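Side-chain contacts in uncharacterized protein (Bacteroides ovatus, PDB 3NQK), which is of unknown function but carries an N-terminal domain of the E-set clan and a BT_3044-like C-terminal domain: residues Y93-T98 with L127-V132; L43-S48 with I59-D64. All coordinates share one frame; numbering follows the deposited sequence.

Both contacts lie in the N-terminal part of the chain, which belongs to the DUF4973 family, about 7 Å apart from centre to centre. Interaction 2 comes first in sequence and is complete before interaction 1 begins. It joins strand 38-48 of one sheet to strand 57-63 of the other, whereas interaction 1 sets strand 93-94 and the crossover loop after it against strand 125-133, the antiparallel neighbour of 57-63. The link between them is also direct: Glu97 O lies 2.8 Å from Ile61 N, a probable hydrogen bond, and the Glu97 carboxylate probably bonds His60. The two contacts therefore fill adjoining parts of one intersheet interior, well away from the centre of the whole chain.

Interaction 1. Residues Y93-T98 with L127-V132; sequences YEFPET and LPLTIV. With EDO (1,2-ethanediol), chain C.
Oxygen O1 of a bound 1,2-ethanediol, probably from the crystallisation liquor, is gripped twice beside Phe95, the residue that meets Leu129 across the contact. Phe95 N donates to it at 3.0 Å along a nearly straight line (167° at the hydrogen), and O1 in turn donates to Glu94 OE1 at 2.7 Å. The diol lies on the face of Phe95 turned away from Leu129; on the other side of the ring begins the interior between two facing sheets, consistent with the immunoglobulin-like sandwich of the E-set clan. Here strand 93-94 and the loop after it face strand 125-133, with CA atoms of Tyr93 and Leu127 8.9 Å apart.

Tyr93 and Phe95 both send their rings inward, Phe95 with CG lodged between its backbone N and carbonyl carbon (chi1 64°). The diol's C1 lies over the centre of the Phe95 ring, 4.0 Å above the plane. From the interior side Leu129 comes up obliquely, its CD2 3.6 Å from Phe95 CE2, and the two side chains run past each other in opposite senses. Leu110, on strand 107-115, touches both. Replacing Phe95 by an alanine would probably leave Leu129 CD2 without its aromatic partner and open a gap between the loop and strand 125-133, with the diol losing the face it rests on.

Leu127 meets Tyr93 quite differently, in a CH-pi contact centred on the face: its CD1 sits 3.8 Å from the centroid of the Tyr93 ring and 12° off the normal.

At the far end of the loop Glu97 is held by two partners: OE2 is hydrogen-bonded to His60 ND1, while Thr98 OG1 donates to Glu97 OE1 at 3.1 Å from above the carboxylate plane.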
loop_
_atom_site.group_PDB
_atom_site.type_symbol
_atom_site.label_atom_id
_atom_site.label_comp_id
_atom_site.label_asym_id
_atom_site.label_seq_id
_atom_site.Cartn_x
_atom_site.Cartn_y
_atom_site.Cartn_z
ATOM N N TYR A 93 15.916 -11.942 13.862
ATOM C CA TYR A 93 14.534 -11.434 14.030
ATOM C C TYR A 93 14.139 -11.205 15.497
ATOM O O TYR A 93 14.666 -11.834 16.391
ATOM C CB TYR A 93 13.546 -12.418 13.415
ATOM C CG TYR A 93 13.400 -13.684 14.219
ATOM C CD1 TYR A 93 12.564 -13.733 15.334
ATOM C CD2 TYR A 93 14.142 -14.805 13.913
ATOM C CE1 TYR A 93 12.460 -14.873 16.092
ATOM C CE2 TYR A 93 14.038 -15.957 14.665
ATOM C CZ TYR A 93 13.192 -15.991 15.744
ATOM O OH TYR A 93 13.110 -17.125 16.500
ATOM N N GLU A 94 13.155 -10.331 15.706
ATOM C CA GLU A 94 12.547 -10.102 17.038
ATOM C C GLU A 94 11.078 -9.786 16.848
ATOM O O GLU A 94 10.713 -9.149 15.889
ATOM C CB GLU A 94 13.216 -8.906 17.769
ATOM C CG GLU A 94 14.702 -9.134 18.221
ATOM C CD GLU A 94 14.829 -10.025 19.492
ATOM O OE1 GLU A 94 13.809 -10.612 19.930
ATOM O OE2 GLU A 94 15.952 -10.128 20.039
ATOM N N PHE A 95 10.234 -10.263 17.751
ATOM C CA PHE A 95 8.833 -9.840 17.772
ATOM C C PHE A 95 8.272 -10.000 19.171
ATOM O O PHE A 95 8.735 -10.830 19.929
ATOM C CB PHE A 95 7.992 -10.629 16.758
ATOM C CG PHE A 95 7.911 -12.075 17.045
ATOM C CD1 PHE A 95 7.018 -12.557 17.967
ATOM C CD2 PHE A 95 8.720 -12.966 16.384
ATOM C CE1 PHE A 95 6.969 -13.905 18.260
ATOM C CE2 PHE A 95 8.656 -14.325 16.662
ATOM C CZ PHE A 95 7.803 -14.783 17.606
ATOM N N PRO A 96 7.275 -9.194 19.522
ATOM C CA PRO A 96 6.738 -9.290 20.872
ATOM C C PRO A 96 5.993 -10.605 21.105
ATOM O O PRO A 96 5.254 -11.068 20.237
ATOM C CB PRO A 96 5.783 -8.077 20.974
ATOM C CG PRO A 96 5.559 -7.624 19.593
ATOM C CD PRO A 96 6.753 -8.029 18.795
ATOM N N GLU A 97 6.225 -11.205 22.267
ATOM C CA GLU A 97 5.628 -12.482 22.616
ATOM C C GLU A 97 4.105 -12.345 22.772
ATOM O O GLU A 97 3.362 -13.295 22.519
ATOM C CB GLU A 97 6.264 -13.006 23.911
ATOM C CG GLU A 97 5.975 -14.484 24.232
ATOM C CD GLU A 97 4.739 -14.680 25.093
ATOM O OE1 GLU A 97 4.289 -13.699 25.729
ATOM O OE2 GLU A 97 4.236 -15.827 25.153
ATOM N N THR A 98 3.656 -11.138 23.134
ATOM C CA THR A 98 2.242 -10.872 23.380
ATOM C C THR A 98 1.681 -9.729 22.505
ATOM O O THR A 98 2.328 -8.687 22.309
ATOM C CB THR A 98 1.998 -10.531 24.878
ATOM O OG1 THR A 98 1.910 -11.745 25.635
ATOM C CG2 THR A 98 0.705 -9.733 25.066
ATOM N N LEU A 127 10.408 -18.745 9.134
ATOM C CA LEU A 127 10.114 -18.349 10.506
ATOM C C LEU A 127 8.770 -18.905 10.863
ATOM O O LEU A 127 7.745 -18.396 10.398
ATOM C CB LEU A 127 10.088 -16.821 10.622
ATOM C CG LEU A 127 9.764 -16.257 11.999
ATOM C CD1 LEU A 127 10.744 -16.765 13.008
ATOM C CD2 LEU A 127 9.776 -14.725 11.966
ATOM N N PRO A 128 8.750 -19.996 11.621
ATOM C CA PRO A 128 7.512 -20.675 11.961
ATOM C C PRO A 128 6.879 -20.105 13.201
ATOM O O PRO A 128 7.471 -20.173 14.283
ATOM C CB PRO A 128 7.968 -22.090 12.223
ATOM C CG PRO A 128 9.305 -21.934 12.774
ATOM C CD PRO A 128 9.912 -20.742 12.082
ATOM N N LEU A 129 5.685 -19.540 13.043
ATOM C CA LEU A 129 4.964 -18.930 14.153
ATOM C C LEU A 129 3.718 -19.710 14.458
ATOM O O LEU A 129 3.008 -20.150 13.555
ATOM C CB LEU A 129 4.585 -17.496 13.819
ATOM C CG LEU A 129 5.754 -16.579 13.473
ATOM C CD1 LEU A 129 5.250 -15.194 13.064
ATOM C CD2 LEU A 129 6.700 -16.486 14.631
ATOM N N THR A 130 3.463 -19.897 15.740
ATOM C CA THR A 130 2.278 -20.570 16.193
ATOM C C THR A 130 1.651 -19.733 17.309
ATOM O O THR A 130 2.353 -19.019 18.043
ATOM C CB THR A 130 2.610 -22.005 16.722
ATOM O OG1 THR A 130 1.403 -22.756 16.902
ATOM C CG2 THR A 130 3.355 -21.932 18.052
ATOM N N ILE A 131 0.335 -19.765 17.391
ATOM C CA ILE A 131 -0.380 -19.075 18.451
ATOM C C ILE A 131 -0.628 -20.062 19.543
ATOM O O ILE A 131 -1.520 -20.911 19.429
ATOM C CB ILE A 131 -1.712 -18.530 17.957
ATOM C CG1 ILE A 131 -1.468 -17.385 16.995
ATOM C CG2 ILE A 131 -2.572 -18.057 19.128
ATOM C CD1 ILE A 131 -2.690 -16.790 16.467
ATOM N N VAL A 132 0.164 -19.970 20.609
ATOM C CA VAL A 132 0.072 -20.918 21.711
ATOM C C VAL A 132 -1.094 -20.600 22.708
ATOM O O VAL A 132 -1.418 -21.422 23.551
ATOM C CB VAL A 132 1.437 -21.023 22.479
ATOM C CG1 VAL A 132 2.535 -21.443 21.527
ATOM C CG2 VAL A 132 1.796 -19.702 23.149
HETATM C C1 EDO C . 10.978 -13.364 19.875
HETATM O O1 EDO C . 11.618 -12.089 19.670
HETATM C C2 EDO C . 10.265 -13.381 21.233
HETATM O O2 EDO C . 8.952 -13.956 21.102
#

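Interaction 2. Residues L43-S48 with I59-D64; sequences LPIIVS and IHIAVD
Ile45 touches Ile59 and Ile61 with different branches, and these two methyl contacts make up the tight part of the interface. Its CG2 lies 4.0 Å from Ile59 CD1, the two side chains passing alongside in opposite directions. Its CD1 meets Ile61 CD1 tip to tip at 3.9 Å. The division of labour follows from the torsions of Ile45: CG1 stands anti to the carbonyl carbon (chi1 -63°) and continues extended to CD1, whereas CG2 projects separately beside the carbonyl. Ile61 answers with a bent chain, chi2 -72°, while Ile59 reaches out with a nearly extended one. All three residues are buried and direct their CB atoms at the facing segment.

The backbones stay well apart, the closest CA pair being Ile45 and Ile59 at 9.2 Å, and only 131 Å² is buried in all. Such spacing, with side chains alone bridging the gap, is that of two sheets packed face to face, as in the beta-sandwiches of the E-set clan. Strand 38-48 belongs to one sheet and strand 57-63 to the other. Val13, from strand 12-15, touches both Ile45 and Ile59, and Phe15 of that strand packs on Ile61.

Beyond these methyls the fit slackens. Val47 CG2 stays 4.9 Å from Ile59 CD1, although both residues have Ile101 as a neighbour. Strand alternation turns Ile46 to the face of strand 38-48 directed away from segment 59-64, where it is buried in part by Met257 of the second subunit. Solvent comes nearer at Ser48, which is partly exposed although it too packs on that Met257, and at His60 on strand 57-63. At the far end Asp64 leaves the strand as the N-cap of helix 65-76, its OD2 hydrogen-bonded to Thr67 OG1.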
loop_
_atom_site.group_PDB
_atom_site.type_symbol
_atom_site.label_atom_id
_atom_site.label_comp_id
_atom_site.label_asym_id
_atom_site.label_seq_id
_atom_site.Cartn_x
_atom_site.Cartn_y
_atom_site.Cartn_z
ATOM N N LEU A 43 2.642 -8.473 10.336
ATOM C CA LEU A 43 1.784 -9.612 10.099
ATOM C C LEU A 43 0.498 -9.469 10.889
ATOM O O LEU A 43 0.510 -9.442 12.114
ATOM C CB LEU A 43 2.496 -10.889 10.512
ATOM C CG LEU A 43 1.721 -12.179 10.360
ATOM C CD1 LEU A 43 1.292 -12.364 8.925
ATOM C CD2 LEU A 43 2.588 -13.351 10.830
ATOM N N PRO A 44 -0.619 -9.356 10.188
ATOM C CA PRO A 44 -1.874 -9.175 10.856
ATOM C C PRO A 44 -2.329 -10.388 11.637
ATOM O O PRO A 44 -2.220 -11.523 11.159
ATOM C CB PRO A 44 -2.843 -8.915 9.709
ATOM C CG PRO A 44 -2.027 -8.361 8.646
ATOM C CD PRO A 44 -0.688 -8.957 8.773
ATOM N N ILE A 45 -2.844 -10.133 12.833
ATOM C CA ILE A 45 -3.499 -11.139 13.622
ATOM C C ILE A 45 -4.992 -10.789 13.634
ATOM O O ILE A 45 -5.372 -9.655 13.951
ATOM C CB ILE A 45 -2.942 -11.182 15.022
ATOM C CG1 ILE A 45 -1.459 -11.568 14.971
ATOM C CG2 ILE A 45 -3.700 -12.160 15.851
ATOM C CD1 ILE A 45 -0.804 -11.589 16.307
ATOM N N ILE A 46 -5.815 -11.754 13.235
ATOM C CA ILE A 46 -7.218 -11.527 12.979
ATOM C C ILE A 46 -8.088 -12.383 13.873
ATOM O O ILE A 46 -7.809 -13.568 14.067
ATOM C CB ILE A 46 -7.550 -11.858 11.487
ATOM C CG1 ILE A 46 -7.251 -10.666 10.603
ATOM C CG2 ILE A 46 -8.967 -12.224 11.322
ATOM C CD1 ILE A 46 -5.814 -10.340 10.523
ATOM N N VAL A 47 -9.153 -11.781 14.420
ATOM C CA VAL A 47 -10.134 -12.515 15.218
ATOM C C VAL A 47 -11.419 -12.679 14.417
ATOM O O VAL A 47 -12.230 -11.765 14.335
ATOM C CB VAL A 47 -10.428 -11.794 16.534
ATOM C CG1 VAL A 47 -11.401 -12.601 17.385
ATOM C CG2 VAL A 47 -9.116 -11.533 17.306
ATOM N N SER A 48 -11.588 -13.853 13.822
ATOM C CA SER A 48 -12.724 -14.124 12.927
ATOM C C SER A 48 -13.891 -14.673 13.670
ATOM O O SER A 48 -13.737 -15.546 14.524
ATOM C CB SER A 48 -12.322 -15.125 11.831
ATOM O OG SER A 48 -11.437 -14.530 10.878
ATOM N N ILE A 59 -2.869 -12.270 23.326
ATOM C CA ILE A 59 -2.501 -13.394 22.474
ATOM C C ILE A 59 -1.028 -13.665 22.579
ATOM O O ILE A 59 -0.224 -12.744 22.563
ATOM C CB ILE A 59 -2.880 -13.107 21.002
ATOM C CG1 ILE A 59 -4.406 -12.979 20.874
ATOM C CG2 ILE A 59 -2.359 -14.221 20.070
ATOM C CD1 ILE A 59 -4.870 -12.224 19.646
ATOM N N HIS A 60 -0.663 -14.929 22.705
ATOM C CA HIS A 60 0.752 -15.296 22.833
ATOM C C HIS A 60 1.239 -15.992 21.581
ATOM O O HIS A 60 0.591 -16.917 21.082
ATOM C CB HIS A 60 0.966 -16.194 24.049
ATOM C CG HIS A 60 0.680 -15.518 25.359
ATOM N ND1 HIS A 60 1.677 -15.136 26.234
ATOM C CD2 HIS A 60 -0.488 -15.163 25.943
ATOM C CE1 HIS A 60 1.133 -14.574 27.300
ATOM N NE2 HIS A 60 -0.180 -14.577 27.148
ATOM N N ILE A 61 2.388 -15.531 21.065
ATOM C CA ILE A 61 2.989 -16.092 19.866
ATOM C C ILE A 61 4.339 -16.701 20.215
ATOM O O ILE A 61 5.104 -16.123 20.982
ATOM C CB ILE A 61 3.246 -15.013 18.807
ATOM C CG1 ILE A 61 2.067 -14.029 18.711
ATOM C CG2 ILE A 61 3.533 -15.650 17.475
ATOM C CD1 ILE A 61 0.876 -14.597 18.078
ATOM N N ALA A 62 4.651 -17.840 19.619
ATOM C CA ALA A 62 5.940 -18.496 19.862
ATOM C C ALA A 62 6.473 -19.127 18.594
ATOM O O ALA A 62 5.698 -19.543 17.713
ATOM C CB ALA A 62 5.810 -19.555 20.966
ATOM N N VAL A 63 7.799 -19.154 18.477
ATOM C CA VAL A 63 8.446 -19.828 17.383
ATOM C C VAL A 63 8.188 -21.335 17.556
ATOM O O VAL A 63 8.191 -21.834 18.670
ATOM C CB VAL A 63 9.953 -19.537 17.382
ATOM C CG1 VAL A 63 10.658 -20.305 16.268
ATOM C CG2 VAL A 63 10.195 -18.033 17.249
ATOM N N ASP A 64 7.881 -22.027 16.461
ATOM C CA ASP A 64 7.501 -23.446 16.529
ATOM C C ASP A 64 8.485 -24.329 15.760
ATOM O O ASP A 64 8.276 -24.647 14.587
ATOM C CB ASP A 64 6.081 -23.647 15.995
ATOM C CG ASP A 64 5.585 -25.091 16.153
ATOM O OD1 ASP A 64 6.242 -25.886 16.862
ATOM O OD2 ASP A 64 4.521 -25.414 15.590
#